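Local structure of putative acyl-CoA thioester hydrolase (Yersinia pestis KIM10+, 5DM5) at residues S46-G51 with I100-W105. The protein probably hydrolyses acyl-CoA thioesters to free coenzyme A and the corresponding carboxylic acids, working as a hexameric hot-dog-fold thioesterase. Residues are numbered along the deposited sequence; the frame is centred on the assembly and turned at random.
Sequences SQMDIG and INIEVW
M48 reaches from the helix down onto the strand and packs between I102 and V104. Its CG lies 3.5 Å from CG2 of V104, and the sulfur SD follows at 3.8 Å from that same methyl. Beyond the sulfur the chain bends (chi3 67°), which carries CE back over the strand, 3.5 Å from I102 CG2. M48 and I102 run past one another in opposite directions, I102 toward the M48 carbonyl, whereas V104 is crossed at a slant. I102 completes the pairing with its other branch: CG1 stands anti to its own carbonyl carbon (chi1 -61°), and CD1 ends beside the backbone O of M48. This is the core of the hot-dog fold, in which helix 43-60 is the sausage and the antiparallel sheet wraps round it; 97-106 is the central strand of that sheet within the chain. One strand over, T121 also touches M48 and F125 touches I102, while V84 on the other neighbouring strand packs on V104. On the sheet face turned from the helix, W105 NE1 donates to E103 OE1 (2.9 Å). The helix itself is tied by Q47 to T26 and by the D49 carbonyl to Y127, and S46, D49 and I50 pack against a second subunit.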
# COMPACT_ATOMS: atom_id res chain seq x y z
N SER B 46 5.75 -0.33 -14.25
CA SER B 46 6.27 0.36 -13.06
C SER B 46 7.63 -0.23 -12.75
O SER B 46 8.59 0.50 -12.49
CB SER B 46 5.36 0.16 -11.84
OG SER B 46 4.04 0.59 -12.09
N GLN B 47 7.70 -1.55 -12.79
CA GLN B 47 8.93 -2.30 -12.57
C GLN B 47 9.97 -2.05 -13.65
O GLN B 47 11.15 -1.99 -13.35
CB GLN B 47 8.64 -3.79 -12.47
CG GLN B 47 7.78 -4.10 -11.29
CD GLN B 47 8.47 -3.75 -10.00
OE1 GLN B 47 9.30 -4.52 -9.50
NE2 GLN B 47 8.22 -2.55 -9.49
N MET B 48 9.57 -1.94 -14.91
CA MET B 48 10.55 -1.64 -15.95
C MET B 48 11.14 -0.24 -15.81
O MET B 48 12.33 -0.04 -16.03
CB MET B 48 9.96 -1.81 -17.35
CG MET B 48 9.38 -3.19 -17.59
SD MET B 48 8.80 -3.50 -19.27
CE MET B 48 10.35 -3.47 -20.16
N ASP B 49 10.32 0.74 -15.49
CA ASP B 49 10.84 2.09 -15.28
C ASP B 49 11.77 2.10 -14.07
O ASP B 49 12.80 2.76 -14.08
CB ASP B 49 9.71 3.10 -15.11
CG ASP B 49 10.20 4.53 -15.06
OD1 ASP B 49 9.37 5.44 -14.93
OD2 ASP B 49 11.42 4.76 -15.07
N ILE B 50 11.40 1.38 -13.02
CA ILE B 50 12.27 1.30 -11.85
C ILE B 50 13.60 0.66 -12.17
O ILE B 50 14.66 1.23 -11.93
CB ILE B 50 11.66 0.45 -10.75
CG1 ILE B 50 10.44 1.12 -10.15
CG2 ILE B 50 12.66 0.29 -9.64
CD1 ILE B 50 9.77 0.31 -9.09
N GLY B 51 13.50 -0.53 -12.74
CA GLY B 51 14.65 -1.33 -13.09
C GLY B 51 15.60 -0.57 -13.98
O GLY B 51 16.80 -0.65 -13.80
N ILE B 100 18.20 2.57 -23.05
CA ILE B 100 18.40 1.26 -22.43
C ILE B 100 17.32 0.24 -22.78
O ILE B 100 16.15 0.50 -22.54
CB ILE B 100 18.46 1.38 -20.88
CG1 ILE B 100 19.68 2.19 -20.45
CG2 ILE B 100 18.53 0.01 -20.23
CD1 ILE B 100 19.82 2.35 -18.97
N ASN B 101 17.73 -0.93 -23.26
CA ASN B 101 16.80 -1.99 -23.60
C ASN B 101 16.54 -2.82 -22.35
O ASN B 101 17.46 -3.41 -21.80
CB ASN B 101 17.37 -2.89 -24.69
CG ASN B 101 16.35 -3.89 -25.22
OD1 ASN B 101 15.49 -3.56 -26.05
ND2 ASN B 101 16.37 -5.10 -24.67
N ILE B 102 15.27 -2.92 -21.98
CA ILE B 102 14.83 -3.56 -20.74
C ILE B 102 14.01 -4.80 -21.00
O ILE B 102 13.05 -4.76 -21.76
CB ILE B 102 14.01 -2.59 -19.87
CG1 ILE B 102 14.88 -1.38 -19.50
CG2 ILE B 102 13.51 -3.27 -18.62
CD1 ILE B 102 14.19 -0.32 -18.66
N GLU B 103 14.36 -5.87 -20.28
CA GLU B 103 13.76 -7.18 -20.45
C GLU B 103 13.05 -7.66 -19.19
O GLU B 103 13.64 -7.62 -18.12
CB GLU B 103 14.88 -8.17 -20.79
CG GLU B 103 15.81 -7.76 -21.96
CD GLU B 103 16.94 -8.76 -22.21
OE1 GLU B 103 17.02 -9.79 -21.52
OE2 GLU B 103 17.76 -8.50 -23.11
N VAL B 104 11.86 -8.21 -19.31
CA VAL B 104 11.15 -8.73 -18.14
C VAL B 104 10.85 -10.19 -18.38
O VAL B 104 10.06 -10.54 -19.26
CB VAL B 104 9.83 -7.99 -17.85
CG1 VAL B 104 9.10 -8.65 -16.71
CG2 VAL B 104 10.10 -6.57 -17.49
N TRP B 105 11.48 -11.01 -17.56
CA TRP B 105 11.41 -12.46 -17.65
C TRP B 105 10.70 -13.00 -16.43
O TRP B 105 10.71 -12.36 -15.40
CB TRP B 105 12.82 -13.06 -17.74
CG TRP B 105 13.64 -12.67 -18.98
CD1 TRP B 105 14.23 -11.45 -19.22
CD2 TRP B 105 13.97 -13.50 -20.11
NE1 TRP B 105 14.90 -11.47 -20.42
CE2 TRP B 105 14.75 -12.71 -20.99
CE3 TRP B 105 13.68 -14.82 -20.46
CZ2 TRP B 105 15.24 -13.21 -22.20
CZ3 TRP B 105 14.16 -15.30 -21.66
CH2 TRP B 105 14.93 -14.50 -22.51